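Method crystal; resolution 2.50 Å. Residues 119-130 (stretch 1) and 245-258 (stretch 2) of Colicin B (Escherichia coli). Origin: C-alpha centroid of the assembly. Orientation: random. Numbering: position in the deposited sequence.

Stretch 1 119-130: RPAAVSFARLEP
Stretch 2, residues 245-258: DGVISETGNYVEAG

How do the two backbones run past each other? They are antiparallel and form two short ladders. In the first, strand 121-124 meets strand 252-256 at 142° between their directions, with axes 4.7 Å apart at closest approach. Ala122 pairs with Val255 through Ala122 N to Val255 O (2.9 Å) and Val255 N to Ala122 O (3.0 Å). A beta bulge shifts the register by one before Ser124 faces Gly252, where the bonds from Ser124 N to Gly252 O (3.4 Å) and Gly252 N to Ser124 O (3.1 Å) are both weak. The chain turns a corner at Phe125 (phi/psi -119/-13), whose CA-to-CB bond points away. The second ladder then pairs Arg127 with Ile248, Arg127 N to Ile248 O at 2.6 Å and Ile248 N to Arg127 O at 2.8 Å, and Glu129 N reaches Gly246 O at 3.1 Å.

Where does a missing side chain make room? Gly252 is extended (-175/111), and a CB there would lie 3.0 Å from Ser124 OG, a clash. The serine hydroxyl, chi1 p, takes that hollow and donates from Ser124 OG to Gly252 O at 3.2 Å. Gly246, by contrast, has a positive phi (87/11), which by itself favours glycine.

Which bumps fill which hollows? The small Ala122 methyl touches two side chains, with Ala122 CB 4.2 Å from Val255 CG2, which shares its face, and 4.1 Å from Ala257 CB. The latter methyl points toward stretch 1 and also meets the proline ring, Ala257 CB to Pro120 CG at 3.5 Å. Tyr254 (chi1 t, chi2 68°) starts away from stretch 1, yet its ring approaches two side chains: Tyr254 CE1 lies 3.5 Å from Ala121 CB, and Val123 CG2 comes to the ring edge, 4.2 Å from Tyr254 CD1. In the second ladder Val247 (t) touches both Ala126 and Leu128, with Val247 CG1 3.9 Å from Ala126 CB and Val247 CG2 3.9 Å from Leu128 CD1.

How are the charged side chains held? Buried Arg119 (chi1 -91°, then t, p) presents its positive guanidinium edge, where the N-H bonds point, to a carboxylate and two backbone carbonyls. Arg119 NE forms a salt bridge with Glu256 OE1 (3.0 Å; glutamate chi1 and chi2 t), while Arg119 NH2 donates to Gly258 O at 2.6 Å, nearly straight, and weakly to Ala257 O at 2.7 Å. Arg127 (t, t, p) makes a salt bridge from Arg127 NE to Glu250 OE1 at 3.1 Å, and Arg127 NH2 lies 3.3 Å from Ile248 CG1 (Ile248 m, m).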

ATOM      1  N   ARG A 119      -0.500  -5.571  -4.028  1.00  5.13           N
ATOM      2  CA  ARG A 119      -0.414  -4.573  -5.048  1.00  3.97           C
ATOM      3  C   ARG A 119      -0.795  -5.210  -6.355  1.00  3.89           C
ATOM      4  O   ARG A 119      -0.362  -6.335  -6.633  1.00  2.00           O
ATOM      5  CB  ARG A 119       0.991  -4.044  -5.138  1.00  4.17           C
ATOM      6  CG  ARG A 119       1.147  -2.839  -4.234  1.00  7.76           C
ATOM      7  CD  ARG A 119       2.416  -2.040  -4.515  1.00  9.59           C
ATOM      8  NE  ARG A 119       2.486  -1.726  -5.927  1.00  7.15           N
ATOM      9  CZ  ARG A 119       1.982  -0.624  -6.468  1.00  6.92           C
ATOM     10  NH1 ARG A 119       1.368   0.329  -5.763  1.00  3.07           N
ATOM     11  NH2 ARG A 119       2.047  -0.553  -7.783  1.00  4.03           N
ATOM     12  N   PRO A 120      -1.574  -4.507  -7.197  1.00  2.53           N
ATOM     13  CA  PRO A 120      -2.177  -5.057  -8.386  1.00  2.00           C
ATOM     14  C   PRO A 120      -1.121  -5.542  -9.373  1.00  3.35           C
ATOM     15  O   PRO A 120       0.071  -5.316  -9.160  1.00  4.11           O
ATOM     16  CB  PRO A 120      -3.031  -3.928  -8.861  1.00  2.00           C
ATOM     17  CG  PRO A 120      -2.185  -2.744  -8.588  1.00  2.00           C
ATOM     18  CD  PRO A 120      -1.714  -3.063  -7.203  1.00  2.00           C
ATOM     19  N   ALA A 121      -1.511  -6.292 -10.398  1.00  2.00           N
ATOM     20  CA  ALA A 121      -0.578  -6.781 -11.391  1.00  2.59           C
ATOM     21  C   ALA A 121      -0.998  -6.175 -12.721  1.00  5.84           C
ATOM     22  O   ALA A 121      -2.184  -5.905 -12.938  1.00  8.67           O
ATOM     23  CB  ALA A 121      -0.651  -8.280 -11.477  1.00  2.00           C
ATOM     24  N   ALA A 122      -0.059  -5.961 -13.643  1.00  4.87           N
ATOM     25  CA  ALA A 122      -0.402  -5.283 -14.867  1.00  2.00           C
ATOM     26  C   ALA A 122       0.212  -5.897 -16.087  1.00  2.00           C
ATOM     27  O   ALA A 122       1.304  -6.441 -16.017  1.00  2.00           O
ATOM     28  CB  ALA A 122       0.058  -3.846 -14.800  1.00  2.00           C
ATOM     29  N   VAL A 123      -0.517  -5.829 -17.197  1.00  2.00           N
ATOM     30  CA  VAL A 123      -0.001  -6.204 -18.490  1.00  2.00           C
ATOM     31  C   VAL A 123      -0.412  -5.157 -19.544  1.00  2.91           C
ATOM     32  O   VAL A 123      -1.589  -4.872 -19.722  1.00  5.65           O
ATOM     33  CB  VAL A 123      -0.532  -7.609 -18.873  1.00  3.32           C
ATOM     34  CG1 VAL A 123       0.093  -7.997 -20.212  1.00  6.80           C
ATOM     35  CG2 VAL A 123      -0.118  -8.699 -17.876  1.00  5.85           C
ATOM     36  N   SER A 124       0.507  -4.538 -20.290  1.00  2.65           N
ATOM     37  CA  SER A 124       0.182  -3.532 -21.302  1.00  4.23           C
ATOM     38  C   SER A 124      -0.581  -4.001 -22.538  1.00  3.02           C
ATOM     39  O   SER A 124      -0.312  -5.100 -23.008  1.00  2.00           O
ATOM     40  CB  SER A 124       1.469  -2.859 -21.789  1.00  5.12           C
ATOM     41  OG  SER A 124       2.345  -3.802 -22.394  1.00  6.54           O
ATOM     42  N   PHE A 125      -1.505  -3.189 -23.081  1.00  2.00           N
ATOM     43  CA  PHE A 125      -2.157  -3.514 -24.332  1.00  3.16           C
ATOM     44  C   PHE A 125      -1.922  -2.468 -25.455  1.00  6.32           C
ATOM     45  O   PHE A 125      -2.140  -2.711 -26.650  1.00  2.55           O
ATOM     46  CB  PHE A 125      -3.652  -3.747 -24.024  1.00  2.00           C
ATOM     47  CG  PHE A 125      -4.518  -2.621 -23.493  1.00  2.00           C
ATOM     48  CD1 PHE A 125      -5.158  -1.758 -24.381  1.00  2.34           C
ATOM     49  CD2 PHE A 125      -4.669  -2.443 -22.124  1.00  2.00           C
ATOM     50  CE1 PHE A 125      -5.934  -0.718 -23.895  1.00  2.00           C
ATOM     51  CE2 PHE A 125      -5.446  -1.401 -21.652  1.00  2.00           C
ATOM     52  CZ  PHE A 125      -6.072  -0.542 -22.539  1.00  2.00           C
ATOM     53  N   ALA A 126      -1.397  -1.280 -25.102  1.00  7.47           N
ATOM     54  CA  ALA A 126      -0.995  -0.233 -26.047  1.00  2.00           C
ATOM     55  C   ALA A 126       0.077   0.625 -25.420  1.00  3.11           C
ATOM     56  O   ALA A 126       0.031   0.902 -24.221  1.00  2.11           O
ATOM     57  CB  ALA A 126      -2.095   0.719 -26.392  1.00  2.00           C
ATOM     58  N   ARG A 127       1.042   0.998 -26.274  1.00  4.90           N
ATOM     59  CA  ARG A 127       2.216   1.829 -25.975  1.00  2.46           C
ATOM     60  C   ARG A 127       2.024   3.222 -26.541  1.00  2.00           C
ATOM     61  O   ARG A 127       1.642   3.378 -27.695  1.00  2.00           O
ATOM     62  CB  ARG A 127       3.473   1.236 -26.602  1.00  2.00           C
ATOM     63  CG  ARG A 127       4.779   1.956 -26.265  1.00  2.59           C
ATOM     64  CD  ARG A 127       5.997   1.276 -26.867  1.00  2.00           C
ATOM     65  NE  ARG A 127       5.866   1.201 -28.314  1.00  8.53           N
ATOM     66  CZ  ARG A 127       6.452   2.076 -29.145  1.00 11.39           C
ATOM     67  NH1 ARG A 127       7.214   3.069 -28.682  1.00 14.58           N
ATOM     68  NH2 ARG A 127       6.213   2.014 -30.459  1.00 14.58           N
ATOM     69  N   LEU A 128       2.301   4.238 -25.732  1.00  2.00           N
ATOM     70  CA  LEU A 128       2.125   5.628 -26.114  1.00  2.16           C
ATOM     71  C   LEU A 128       3.345   6.522 -26.420  1.00  3.95           C
ATOM     72  O   LEU A 128       4.278   6.739 -25.627  1.00  4.64           O
ATOM     73  CB  LEU A 128       1.284   6.269 -25.021  1.00  2.00           C
ATOM     74  CG  LEU A 128      -0.225   6.235 -25.095  1.00  2.00           C
ATOM     75  CD1 LEU A 128      -0.806   4.868 -25.378  1.00  2.00           C
ATOM     76  CD2 LEU A 128      -0.682   6.739 -23.778  1.00  2.00           C
ATOM     77  N   GLU A 129       3.298   7.079 -27.632  1.00  2.00           N
ATOM     78  CA  GLU A 129       4.288   8.040 -28.086  1.00  3.52           C
ATOM     79  C   GLU A 129       4.002   9.325 -27.346  1.00  5.07           C
ATOM     80  O   GLU A 129       2.821   9.670 -27.231  1.00  9.75           O
ATOM     81  CB  GLU A 129       4.159   8.326 -29.545  1.00  3.67           C
ATOM     82  CG  GLU A 129       4.374   7.052 -30.325  1.00 16.15           C
ATOM     83  CD  GLU A 129       4.241   7.188 -31.832  1.00 22.02           C
ATOM     84  OE1 GLU A 129       4.777   6.337 -32.547  1.00 24.84           O
ATOM     85  OE2 GLU A 129       3.596   8.132 -32.296  1.00 27.43           O
ATOM     86  N   PRO A 130       5.007  10.048 -26.817  1.00  4.79           N
ATOM     87  CA  PRO A 130       4.798  11.203 -25.957  1.00  3.18           C
ATOM     88  C   PRO A 130       4.178  12.348 -26.710  1.00  2.97           C
ATOM     89  O   PRO A 130       4.423  12.532 -27.896  1.00  5.64           O
ATOM     90  CB  PRO A 130       6.157  11.516 -25.422  1.00  2.00           C
ATOM     91  CG  PRO A 130       7.081  11.043 -26.515  1.00  2.00           C
ATOM     92  CD  PRO A 130       6.431   9.771 -26.996  1.00  2.00           C
ATOM     93  N   ASP A 245      -3.198   7.737 -33.869  1.00  9.04           N
ATOM     94  CA  ASP A 245      -1.854   8.255 -33.948  1.00 10.53           C
ATOM     95  C   ASP A 245      -1.374   8.490 -32.518  1.00  7.36           C
ATOM     96  O   ASP A 245      -2.069   9.042 -31.652  1.00  9.58           O
ATOM     97  CB  ASP A 245      -1.862   9.539 -34.791  1.00 15.52           C
ATOM     98  CG  ASP A 245      -2.209   9.333 -36.276  1.00 21.00           C
ATOM     99  OD1 ASP A 245      -1.692   8.391 -36.883  1.00 22.28           O
ATOM    100  OD2 ASP A 245      -2.989  10.116 -36.838  1.00 24.91           O
ATOM    101  N   GLY A 246      -0.177   7.944 -32.274  1.00  7.44           N
ATOM    102  CA  GLY A 246       0.492   8.033 -30.985  1.00  6.97           C
ATOM    103  C   GLY A 246       0.120   6.946 -29.992  1.00  6.49           C
ATOM    104  O   GLY A 246       0.450   7.077 -28.805  1.00  6.75           O
ATOM    105  N   VAL A 247      -0.603   5.922 -30.502  1.00  4.05           N
ATOM    106  CA  VAL A 247      -1.086   4.762 -29.747  1.00  6.12           C
ATOM    107  C   VAL A 247      -0.728   3.529 -30.555  1.00  7.56           C
ATOM    108  O   VAL A 247      -1.430   3.076 -31.465  1.00 10.48           O
ATOM    109  CB  VAL A 247      -2.644   4.784 -29.522  1.00  5.61           C
ATOM    110  CG1 VAL A 247      -3.167   3.476 -28.935  1.00  4.21           C
ATOM    111  CG2 VAL A 247      -2.984   5.826 -28.480  1.00  5.06           C
ATOM    112  N   ILE A 248       0.427   3.002 -30.168  1.00  7.46           N
ATOM    113  CA  ILE A 248       0.980   1.806 -30.765  1.00  8.30           C
ATOM    114  C   ILE A 248       0.364   0.622 -30.000  1.00  8.26           C
ATOM    115  O   ILE A 248       0.554   0.485 -28.787  1.00  2.85           O
ATOM    116  CB  ILE A 248       2.536   1.822 -30.613  1.00  7.46           C
ATOM    117  CG1 ILE A 248       3.181   3.178 -30.909  1.00  2.00           C
ATOM    118  CG2 ILE A 248       3.066   0.748 -31.564  1.00  5.93           C
ATOM    119  CD1 ILE A 248       3.226   3.561 -32.377  1.00  2.68           C
ATOM    120  N   SER A 249      -0.395  -0.254 -30.666  1.00  8.39           N
ATOM    121  CA  SER A 249      -0.990  -1.409 -29.986  1.00 10.24           C
ATOM    122  C   SER A 249      -0.036  -2.574 -29.883  1.00  9.09           C
ATOM    123  O   SER A 249       0.242  -3.251 -30.875  1.00  9.77           O
ATOM    124  CB  SER A 249      -2.252  -1.898 -30.710  1.00  7.67           C
ATOM    125  OG  SER A 249      -3.397  -1.536 -29.943  1.00  9.55           O
ATOM    126  N   GLU A 250       0.490  -2.804 -28.677  1.00 11.75           N
ATOM    127  CA  GLU A 250       1.439  -3.902 -28.465  1.00 11.96           C
ATOM    128  C   GLU A 250       1.141  -4.594 -27.150  1.00  9.32           C
ATOM    129  O   GLU A 250       1.037  -3.900 -26.138  1.00  9.74           O
ATOM    130  CB  GLU A 250       2.892  -3.434 -28.368  1.00 15.18           C
ATOM    131  CG  GLU A 250       3.442  -2.484 -29.436  1.00 19.66           C
ATOM    132  CD  GLU A 250       4.805  -1.874 -29.074  1.00 26.41           C
ATOM    133  OE1 GLU A 250       5.135  -1.791 -27.880  1.00 26.90           O
ATOM    134  OE2 GLU A 250       5.541  -1.480 -29.991  1.00 27.34           O
ATOM    135  N   THR A 251       1.021  -5.930 -27.133  1.00  4.54           N
ATOM    136  CA  THR A 251       0.783  -6.672 -25.893  1.00  6.07           C
ATOM    137  C   THR A 251       2.093  -6.791 -25.117  1.00  5.93           C
ATOM    138  O   THR A 251       3.159  -6.782 -25.735  1.00  6.66           O
ATOM    139  CB  THR A 251       0.241  -8.108 -26.166  1.00  2.00           C
ATOM    140  OG1 THR A 251      -0.933  -7.985 -26.946  1.00  7.79           O
ATOM    141  CG2 THR A 251      -0.151  -8.850 -24.905  1.00  2.00           C
ATOM    142  N   GLY A 252       2.093  -6.877 -23.781  1.00  6.10           N
ATOM    143  CA  GLY A 252       3.363  -7.090 -23.133  1.00  8.94           C
ATOM    144  C   GLY A 252       3.488  -7.316 -21.638  1.00  9.26           C
ATOM    145  O   GLY A 252       3.335  -6.418 -20.804  1.00 16.26           O
ATOM    146  N   ASN A 253       3.862  -8.567 -21.403  1.00  2.00           N
ATOM    147  CA  ASN A 253       4.434  -9.079 -20.169  1.00  2.00           C
ATOM    148  C   ASN A 253       3.947  -8.761 -18.762  1.00  2.00           C
ATOM    149  O   ASN A 253       3.742  -7.630 -18.356  1.00  2.81           O
ATOM    150  CB  ASN A 253       5.919  -8.773 -20.272  1.00  2.00           C
ATOM    151  CG  ASN A 253       6.598  -9.225 -21.575  1.00  5.83           C
ATOM    152  OD1 ASN A 253       6.037  -9.922 -22.422  1.00  3.43           O
ATOM    153  ND2 ASN A 253       7.847  -8.821 -21.804  1.00  8.34           N
ATOM    154  N   TYR A 254       3.807  -9.785 -17.948  1.00  2.00           N
ATOM    155  CA  TYR A 254       3.344  -9.666 -16.582  1.00  3.21           C
ATOM    156  C   TYR A 254       4.304  -8.920 -15.658  1.00  3.61           C
ATOM    157  O   TYR A 254       5.339  -9.388 -15.159  1.00  7.58           O
ATOM    158  CB  TYR A 254       3.079 -11.081 -16.100  1.00  4.31           C
ATOM    159  CG  TYR A 254       2.412 -11.253 -14.746  1.00  2.00           C
ATOM    160  CD1 TYR A 254       1.092 -10.871 -14.539  1.00  2.49           C
ATOM    161  CD2 TYR A 254       3.131 -11.842 -13.732  1.00  2.00           C
ATOM    162  CE1 TYR A 254       0.495 -11.094 -13.306  1.00  2.00           C
ATOM    163  CE2 TYR A 254       2.542 -12.066 -12.499  1.00  2.00           C
ATOM    164  CZ  TYR A 254       1.228 -11.694 -12.289  1.00  2.00           C
ATOM    165  OH  TYR A 254       0.647 -11.946 -11.060  1.00  3.57           O
ATOM    166  N   VAL A 255       3.921  -7.677 -15.445  1.00  2.48           N
ATOM    167  CA  VAL A 255       4.697  -6.804 -14.586  1.00  4.46           C
ATOM    168  C   VAL A 255       3.919  -6.340 -13.359  1.00  3.71           C
ATOM    169  O   VAL A 255       2.748  -6.655 -13.173  1.00  3.88           O
ATOM    170  CB  VAL A 255       5.185  -5.556 -15.394  1.00  2.00           C
ATOM    171  CG1 VAL A 255       6.110  -6.033 -16.490  1.00  2.00           C
ATOM    172  CG2 VAL A 255       4.022  -4.759 -15.980  1.00  2.00           C
ATOM    173  N   GLU A 256       4.593  -5.593 -12.495  1.00  2.00           N
ATOM    174  CA  GLU A 256       3.957  -4.958 -11.369  1.00  2.00           C
ATOM    175  C   GLU A 256       3.353  -3.655 -11.858  1.00  5.77           C
ATOM    176  O   GLU A 256       3.926  -2.988 -12.728  1.00  6.46           O
ATOM    177  CB  GLU A 256       4.985  -4.676 -10.309  1.00  2.00           C
ATOM    178  CG  GLU A 256       4.413  -3.905  -9.138  1.00  3.28           C
ATOM    179  CD  GLU A 256       5.373  -3.631  -8.001  1.00  8.59           C
ATOM    180  OE1 GLU A 256       4.886  -3.227  -6.958  1.00 14.18           O
ATOM    181  OE2 GLU A 256       6.585  -3.797  -8.127  1.00 12.01           O
ATOM    182  N   ALA A 257       2.209  -3.283 -11.275  1.00  4.68           N
ATOM    183  CA  ALA A 257       1.535  -2.044 -11.633  1.00  5.66           C
ATOM    184  C   ALA A 257       2.244  -0.817 -11.082  1.00  4.88           C
ATOM    185  O   ALA A 257       3.117  -0.946 -10.215  1.00  9.96           O
ATOM    186  CB  ALA A 257       0.113  -2.027 -11.104  1.00  2.00           C
ATOM    187  N   GLY A 258       1.846   0.360 -11.603  1.00  4.12           N
ATOM    188  CA  GLY A 258       2.431   1.620 -11.214  1.00  2.00           C
ATOM    189  C   GLY A 258       2.154   2.017  -9.778  1.00  2.00           C
ATOM    190  O   GLY A 258       1.283   1.492  -9.102  1.00  2.00           O
TER